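Local coordinates for protein polyketide biosynthesis cytochrome P450 PksS (Bacillus subtilis, PDB 4YZR) that acts as a haem-dependent cytochrome P450 monooxygenase on dihydrobacillaene in the biosynthesis of the polyketide antibiotic bacillaene, at residues 372-380 and 397-405. Residues are numbered along the deposited sequence; the frame is centred on the assembly and turned at random.
Sequences RFPDIELAV and ESLPVSLSK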
loop_
_atom_site.group_PDB
_atom_site.type_symbol
_atom_site.label_atom_id
_atom_site.label_comp_id
_atom_site.label_asym_id
_atom_site.label_seq_id
_atom_site.Cartn_x
_atom_site.Cartn_y
_atom_site.Cartn_z
ATOM N N ARG A 372 -12.378 -22.035 3.556
ATOM C CA ARG A 372 -11.712 -23.055 4.336
ATOM C C ARG A 372 -12.187 -22.998 5.749
ATOM O O ARG A 372 -12.316 -24.114 6.398
ATOM C CB ARG A 372 -10.192 -22.938 4.302
ATOM C CG ARG A 372 -9.554 -24.143 4.920
ATOM C CD ARG A 372 -9.573 -25.369 3.956
ATOM N NE ARG A 372 -8.780 -25.165 2.764
ATOM C CZ ARG A 372 -7.517 -25.547 2.607
ATOM N NH1 ARG A 372 -6.857 -26.134 3.585
ATOM N NH2 ARG A 372 -6.819 -25.210 1.532
ATOM N N PHE A 373 -12.389 -21.848 6.338
ATOM C CA PHE A 373 -12.678 -21.689 7.719
ATOM C C PHE A 373 -13.947 -20.920 7.897
ATOM O O PHE A 373 -13.911 -19.823 8.378
ATOM C CB PHE A 373 -11.499 -21.054 8.469
ATOM C CG PHE A 373 -10.248 -21.806 8.360
ATOM C CD1 PHE A 373 -10.132 -23.051 8.989
ATOM C CD2 PHE A 373 -9.137 -21.326 7.621
ATOM C CE1 PHE A 373 -8.977 -23.793 8.909
ATOM C CE2 PHE A 373 -7.997 -22.010 7.570
ATOM C CZ PHE A 373 -7.868 -23.298 8.185
ATOM N N PRO A 374 -15.108 -21.532 7.632
ATOM C CA PRO A 374 -16.385 -20.811 7.744
ATOM C C PRO A 374 -16.681 -20.345 9.136
ATOM O O PRO A 374 -17.438 -19.379 9.301
ATOM C CB PRO A 374 -17.456 -21.839 7.327
ATOM C CG PRO A 374 -16.828 -23.122 7.466
ATOM C CD PRO A 374 -15.318 -22.933 7.204
ATOM N N ASP A 375 -16.108 -20.982 10.129
ATOM C CA ASP A 375 -16.334 -20.627 11.540
ATOM C C ASP A 375 -15.322 -19.677 12.175
ATOM O O ASP A 375 -15.252 -19.422 13.355
ATOM C CB ASP A 375 -16.480 -21.895 12.413
ATOM C CG ASP A 375 -17.661 -22.771 12.005
ATOM O OD1 ASP A 375 -18.662 -22.233 11.548
ATOM O OD2 ASP A 375 -17.523 -23.980 12.109
ATOM N N ILE A 376 -14.472 -19.139 11.282
ATOM C CA ILE A 376 -13.436 -18.237 11.790
ATOM C C ILE A 376 -14.013 -17.067 12.631
ATOM O O ILE A 376 -15.074 -16.491 12.289
ATOM C CB ILE A 376 -12.587 -17.692 10.630
ATOM C CG1 ILE A 376 -11.415 -16.890 11.128
ATOM C CG2 ILE A 376 -13.467 -16.900 9.673
ATOM C CD1 ILE A 376 -10.413 -16.502 10.011
ATOM N N GLU A 377 -13.322 -16.730 13.714
ATOM C CA GLU A 377 -13.757 -15.699 14.659
ATOM C C GLU A 377 -12.569 -15.026 15.292
ATOM O O GLU A 377 -11.539 -15.606 15.498
ATOM C CB GLU A 377 -14.648 -16.375 15.766
ATOM C CG GLU A 377 -15.221 -15.510 16.844
ATOM C CD GLU A 377 -16.010 -16.392 17.823
ATOM O OE1 GLU A 377 -17.263 -16.240 17.902
ATOM O OE2 GLU A 377 -15.379 -17.256 18.474
ATOM N N LEU A 378 -12.739 -13.742 15.581
ATOM C CA LEU A 378 -11.711 -12.980 16.242
ATOM C C LEU A 378 -11.362 -13.508 17.623
ATOM O O LEU A 378 -12.325 -13.962 18.337
ATOM C CB LEU A 378 -12.166 -11.503 16.258
ATOM C CG LEU A 378 -11.198 -10.395 16.450
ATOM C CD1 LEU A 378 -10.110 -10.422 15.402
ATOM C CD2 LEU A 378 -12.008 -9.099 16.383
ATOM N N ALA A 379 -10.133 -13.635 18.030
ATOM C CA ALA A 379 -9.729 -14.215 19.331
ATOM C C ALA A 379 -8.857 -13.177 20.034
ATOM O O ALA A 379 -7.915 -13.504 20.714
ATOM C CB ALA A 379 -8.943 -15.475 19.115
ATOM N N VAL A 380 -9.193 -11.892 19.884
ATOM C CA VAL A 380 -8.505 -10.751 20.570
ATOM C C VAL A 380 -9.573 -9.729 20.818
ATOM O O VAL A 380 -10.437 -9.490 19.981
ATOM C CB VAL A 380 -7.379 -10.167 19.685
ATOM C CG1 VAL A 380 -7.862 -9.750 18.323
ATOM C CG2 VAL A 380 -6.650 -9.035 20.377
ATOM N N GLU A 397 0.071 -5.741 13.829
ATOM C CA GLU A 397 1.215 -6.563 14.212
ATOM C C GLU A 397 0.893 -8.054 14.262
ATOM O O GLU A 397 1.708 -8.847 13.873
ATOM C CB GLU A 397 1.642 -6.058 15.624
ATOM C CG GLU A 397 2.853 -6.593 16.336
ATOM C CD GLU A 397 2.999 -5.820 17.685
ATOM O OE1 GLU A 397 2.601 -6.312 18.780
ATOM O OE2 GLU A 397 3.424 -4.628 17.659
ATOM N N SER A 398 -0.306 -8.340 14.717
ATOM C CA SER A 398 -0.808 -9.722 14.817
ATOM C C SER A 398 -2.281 -9.668 14.788
ATOM O O SER A 398 -2.960 -8.656 15.012
ATOM C CB SER A 398 -0.300 -10.378 16.123
ATOM O OG SER A 398 -0.769 -9.663 17.193
ATOM N N LEU A 399 -2.887 -10.827 14.496
ATOM C CA LEU A 399 -4.324 -10.961 14.357
ATOM C C LEU A 399 -4.766 -12.377 14.796
ATOM O O LEU A 399 -4.949 -13.249 13.957
ATOM C CB LEU A 399 -4.848 -10.657 12.964
ATOM C CG LEU A 399 -6.357 -10.703 12.737
ATOM C CD1 LEU A 399 -7.082 -9.874 13.694
ATOM C CD2 LEU A 399 -6.742 -10.255 11.315
ATOM N N PRO A 400 -4.883 -12.545 16.159
ATOM C CA PRO A 400 -5.305 -13.868 16.630
ATOM C C PRO A 400 -6.707 -14.215 16.301
ATOM O O PRO A 400 -7.582 -13.410 16.575
ATOM C CB PRO A 400 -5.050 -13.751 18.144
ATOM C CG PRO A 400 -4.300 -12.513 18.439
ATOM C CD PRO A 400 -4.569 -11.624 17.244
ATOM N N VAL A 401 -6.996 -15.405 15.767
ATOM C CA VAL A 401 -8.278 -15.873 15.455
ATOM C C VAL A 401 -8.424 -17.333 15.944
ATOM O O VAL A 401 -7.472 -18.038 16.128
ATOM C CB VAL A 401 -8.592 -15.846 13.907
ATOM C CG1 VAL A 401 -8.480 -14.397 13.389
ATOM C CG2 VAL A 401 -7.705 -16.692 13.104
ATOM N N SER A 402 -9.719 -17.664 16.116
ATOM C CA SER A 402 -10.119 -19.092 16.284
ATOM C C SER A 402 -10.562 -19.542 14.945
ATOM O O SER A 402 -11.320 -18.845 14.250
ATOM C CB SER A 402 -11.244 -19.112 17.297
ATOM O OG SER A 402 -11.790 -20.419 17.284
ATOM N N LEU A 403 -10.096 -20.685 14.487
ATOM C CA LEU A 403 -10.456 -21.237 13.203
ATOM C C LEU A 403 -11.592 -22.231 13.256
ATOM O O LEU A 403 -12.283 -22.371 12.267
ATOM C CB LEU A 403 -9.247 -21.894 12.541
ATOM C CG LEU A 403 -8.021 -21.052 12.254
ATOM C CD1 LEU A 403 -6.850 -21.856 11.793
ATOM C CD2 LEU A 403 -8.292 -19.917 11.237
ATOM N N SER A 404 -11.633 -23.041 14.306
ATOM C CA SER A 404 -12.548 -24.210 14.505
ATOM C C SER A 404 -12.542 -24.551 15.985
ATOM O O SER A 404 -11.846 -23.996 16.757
ATOM C CB SER A 404 -12.043 -25.367 13.629
ATOM O OG SER A 404 -10.836 -25.929 14.130
ATOM N N LYS A 405 -13.377 -25.496 16.497
ATOM C CA LYS A 405 -13.354 -25.894 17.942
ATOM C C LYS A 405 -12.037 -26.527 18.571
ATOM O O LYS A 405 -11.239 -27.307 17.933
ATOM C CB LYS A 405 -14.504 -26.906 18.181
ATOM C CG LYS A 405 -15.897 -26.322 17.996
ATOM C CD LYS A 405 -16.912 -27.506 17.997
ATOM C CE LYS A 405 -18.319 -26.999 18.108
ATOM N NZ LYS A 405 -18.542 -25.836 17.191
HETATM O O HOH W 1 -14.051 -22.957 10.424
HETATM O O HOH W 2 -13.949 -20.782 15.551
#
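Glu377 and Ser402 face each other as an antiparallel hydrogen-bonded pair. Glu377 N reaches Ser402 O at 3.0 Å, and Ser402 N returns a 2.8 Å bond to Glu377 O. A third backbone bond runs from Ala379 N to Pro400 O (2.9 Å). Each carbonyl of the Glu377-Ser402 pair also receives a CA-H...O contact, from Val401 CA to Glu377 O and from Ile376 CA to Ser402 O. Toward the turn, two waters bridge the segments: one accepts from Asp375 N and donates to Leu403 O, the other donates to Asp375 O and is hydrogen-bonded to Ser402 OG. Strand 400-402 is the middle member of a small antiparallel sheet, with 138-140 along its other edge, which corresponds to the beta-3 sheet of the P450 fold; 377-378 follows helix 355-372, the P450 L helix, through a type I turn from Phe373 to Ile376. Apolar contacts begin at the turn. With CG anti to its carbonyl carbon (chi1 -59°), Leu403 makes a CH-pi contact with CD2 over one face of the Phe373 ring, offset toward the rim, 4.0 Å from the centroid, while Arg372 CG covers the opposite face. Ile376 extends CG1 to Val401 CB (4.1 Å), and both side chains pack on Leu258 of helix 228-259. Farther along, the CD1 methyls of Leu378 and Leu399 meet at 3.5 Å, their side chains crossing at about a right angle, and Val380 CG1 rests against Pro400 CD (3.9 Å).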